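Local coordinates for protein CELL division inhibitor (PDB 1G3Q) that binds ADP with magnesium and, as a MinD-type P-loop ATPase, probably hydrolyses ATP in the control of cell division, at residues A[143-148]-A[178-182]. Sequence-based numbering, arbitrary orientation.
Sequences PEISCL and RDIPP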
ATOM      1  N   PRO A 143     -13.807  -7.585  -6.344  1.00 31.25           N
ATOM      2  CA  PRO A 143     -15.118  -7.526  -7.004  1.00 32.12           C
ATOM      3  C   PRO A 143     -16.327  -8.015  -6.195  1.00 32.85           C
ATOM      4  O   PRO A 143     -17.328  -8.429  -6.777  1.00 33.43           O
ATOM      5  CB  PRO A 143     -14.907  -8.367  -8.267  1.00 32.03           C
ATOM      6  CG  PRO A 143     -13.429  -8.265  -8.516  1.00 31.68           C
ATOM      7  CD  PRO A 143     -12.876  -8.414  -7.126  1.00 31.57           C
ATOM      8  N   GLU A 144     -16.239  -7.972  -4.868  1.00 33.49           N
ATOM      9  CA  GLU A 144     -17.349  -8.403  -4.015  1.00 33.96           C
ATOM     10  C   GLU A 144     -18.109  -7.180  -3.519  1.00 33.39           C
ATOM     11  O   GLU A 144     -17.506  -6.235  -3.018  1.00 33.04           O
ATOM     12  CB  GLU A 144     -16.836  -9.188  -2.806  1.00 35.31           C
ATOM     13  CG  GLU A 144     -16.253 -10.554  -3.120  1.00 37.40           C
ATOM     14  CD  GLU A 144     -15.762 -11.267  -1.870  1.00 38.87           C
ATOM     15  OE1 GLU A 144     -14.857 -10.728  -1.195  1.00 39.67           O
ATOM     16  OE2 GLU A 144     -16.284 -12.361  -1.557  1.00 39.95           O
ATOM     17  N   ILE A 145     -19.434  -7.202  -3.642  1.00 33.17           N
ATOM     18  CA  ILE A 145     -20.236  -6.065  -3.207  1.00 32.65           C
ATOM     19  C   ILE A 145     -19.940  -5.672  -1.761  1.00 32.41           C
ATOM     20  O   ILE A 145     -19.803  -4.488  -1.452  1.00 32.41           O
ATOM     21  CB  ILE A 145     -21.758  -6.343  -3.366  1.00 32.67           C
ATOM     22  CG1 ILE A 145     -22.554  -5.074  -3.043  1.00 32.54           C
ATOM     23  CG2 ILE A 145     -22.191  -7.477  -2.443  1.00 32.66           C
ATOM     24  CD1 ILE A 145     -22.187  -3.877  -3.905  1.00 32.23           C
ATOM     25  N   SER A 146     -19.831  -6.659  -0.878  1.00 32.28           N
ATOM     26  CA  SER A 146     -19.549  -6.383   0.527  1.00 32.49           C
ATOM     27  C   SER A 146     -18.183  -5.716   0.683  1.00 32.01           C
ATOM     28  O   SER A 146     -18.004  -4.821   1.510  1.00 32.11           O
ATOM     29  CB  SER A 146     -19.597  -7.678   1.344  1.00 32.94           C
ATOM     30  OG  SER A 146     -18.714  -8.651   0.810  1.00 34.78           O
ATOM     31  N   CYS A 147     -17.219  -6.152  -0.116  1.00 31.38           N
ATOM     32  CA  CYS A 147     -15.883  -5.579  -0.053  1.00 30.75           C
ATOM     33  C   CYS A 147     -15.926  -4.163  -0.617  1.00 30.42           C
ATOM     34  O   CYS A 147     -15.266  -3.261  -0.110  1.00 29.88           O
ATOM     35  CB  CYS A 147     -14.898  -6.438  -0.847  1.00 30.55           C
ATOM     36  SG  CYS A 147     -13.176  -5.902  -0.690  1.00 30.24           S
ATOM     37  N   LEU A 148     -16.716  -3.970  -1.668  1.00 30.60           N
ATOM     38  CA  LEU A 148     -16.847  -2.656  -2.283  1.00 30.77           C
ATOM     39  C   LEU A 148     -17.483  -1.663  -1.312  1.00 30.89           C
ATOM     40  O   LEU A 148     -16.941  -0.582  -1.075  1.00 30.27           O
ATOM     41  CB  LEU A 148     -17.697  -2.742  -3.554  1.00 30.72           C
ATOM     42  CG  LEU A 148     -17.125  -3.528  -4.736  1.00 31.05           C
ATOM     43  CD1 LEU A 148     -18.182  -3.658  -5.821  1.00 31.10           C
ATOM     44  CD2 LEU A 148     -15.888  -2.823  -5.276  1.00 31.00           C
ATOM     45  N   ARG A 178     -18.471 -14.616 -10.711  1.00 41.87           N
ATOM     46  CA  ARG A 178     -19.423 -13.822  -9.947  1.00 41.50           C
ATOM     47  C   ARG A 178     -18.899 -12.408  -9.700  1.00 40.84           C
ATOM     48  O   ARG A 178     -19.596 -11.573  -9.123  1.00 40.62           O
ATOM     49  CB  ARG A 178     -19.717 -14.504  -8.606  1.00 42.32           C
ATOM     50  CG  ARG A 178     -19.903 -16.018  -8.699  1.00 43.35           C
ATOM     51  CD  ARG A 178     -20.917 -16.412  -9.769  1.00 44.29           C
ATOM     52  NE  ARG A 178     -22.260 -15.919  -9.478  1.00 45.32           N
ATOM     53  CZ  ARG A 178     -22.986 -16.293  -8.428  1.00 45.72           C
ATOM     54  NH1 ARG A 178     -22.500 -17.170  -7.558  1.00 45.79           N
ATOM     55  NH2 ARG A 178     -24.202 -15.794  -8.249  1.00 46.01           N
ATOM     56  N   ASP A 179     -17.673 -12.145 -10.141  1.00 39.87           N
ATOM     57  CA  ASP A 179     -17.068 -10.831  -9.953  1.00 39.06           C
ATOM     58  C   ASP A 179     -17.867  -9.709 -10.596  1.00 38.69           C
ATOM     59  O   ASP A 179     -18.375  -9.845 -11.708  1.00 38.48           O
ATOM     60  CB  ASP A 179     -15.647 -10.796 -10.522  1.00 38.89           C
ATOM     61  CG  ASP A 179     -14.714 -11.758  -9.824  1.00 38.63           C
ATOM     62  OD1 ASP A 179     -14.838 -11.920  -8.593  1.00 38.28           O
ATOM     63  OD2 ASP A 179     -13.849 -12.341 -10.507  1.00 38.65           O
ATOM     64  N   ILE A 180     -17.968  -8.595  -9.882  1.00 38.32           N
ATOM     65  CA  ILE A 180     -18.676  -7.427 -10.378  1.00 37.90           C
ATOM     66  C   ILE A 180     -17.771  -6.758 -11.408  1.00 37.56           C
ATOM     67  O   ILE A 180     -16.630  -6.409 -11.104  1.00 37.59           O
ATOM     68  CB  ILE A 180     -18.961  -6.434  -9.231  1.00 37.92           C
ATOM     69  CG1 ILE A 180     -19.823  -7.115  -8.163  1.00 37.99           C
ATOM     70  CG2 ILE A 180     -19.646  -5.189  -9.772  1.00 38.02           C
ATOM     71  CD1 ILE A 180     -20.080  -6.262  -6.939  1.00 37.93           C
ATOM     72  N   PRO A 181     -18.261  -6.581 -12.647  1.00 37.17           N
ATOM     73  CA  PRO A 181     -17.443  -5.942 -13.685  1.00 36.83           C
ATOM     74  C   PRO A 181     -17.024  -4.526 -13.296  1.00 36.37           C
ATOM     75  O   PRO A 181     -17.736  -3.838 -12.567  1.00 36.29           O
ATOM     76  CB  PRO A 181     -18.353  -5.979 -14.915  1.00 36.95           C
ATOM     77  CG  PRO A 181     -19.733  -5.952 -14.322  1.00 37.36           C
ATOM     78  CD  PRO A 181     -19.601  -6.912 -13.163  1.00 37.15           C
ATOM     79  N   PRO A 182     -15.860  -4.071 -13.788  1.00 36.31           N
ATOM     80  CA  PRO A 182     -15.323  -2.736 -13.500  1.00 36.11           C
ATOM     81  C   PRO A 182     -16.285  -1.557 -13.641  1.00 36.11           C
ATOM     82  O   PRO A 182     -16.377  -0.724 -12.741  1.00 35.65           O
ATOM     83  CB  PRO A 182     -14.123  -2.630 -14.447  1.00 36.07           C
ATOM     84  CG  PRO A 182     -14.467  -3.574 -15.558  1.00 36.50           C
ATOM     85  CD  PRO A 182     -15.041  -4.744 -14.810  1.00 36.25           C
TER
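Ile180 carries most of this contact from the loop side, its extended m,t side chain laid over the start of helix 145-160. CD1 of Ile180 is 3.5 Å from N of Ile145, 3.9 Å from CB of Ile145 and 3.4 Å from CD1 of Leu148, so one methyl group meets both the first turn's backbone and its apolar side chains. Leu148 can share in this because it lies one helical turn beyond Glu144, the N-cap residue, as the hydrogen bond from N of Leu148 to O of Glu144 (2.8 Å) confirms.

A single hydrogen bond ties the two backbones: N of Ile180 donates to O of Pro143 at 3.2 Å, with an N-H...O angle of 160°, close to straight. The same carbonyl O of Pro143 also lies 3.1 Å from CG1 of Ile180. Beside the bond, CB of Pro143 packs against CB of Asp179 at 3.4 Å, where the CA atoms of these two residues are 4.8 Å apart. The carboxylate of Asp179 is used within its own loop, OD2 accepting from the backbone N of Gly174 and of Ser176. Pro143 also touches Leu170 and Tyr173 of strand 164-173, and its side chain lies about 9 Å from the bound ADP, while helix 182-189 closes over Ile145 and Leu148 through Val188 and Met189.

Between the segments 236 Å² is buried, both sides summed. The contact holds the N-terminus of helix 145-160, which follows strand 136-141, against the loop between the neighbouring parallel strand 164-173 and helix 182-189: two successive beta-to-alpha connections, as expected in the layered alpha-beta-alpha P-loop NTPase fold.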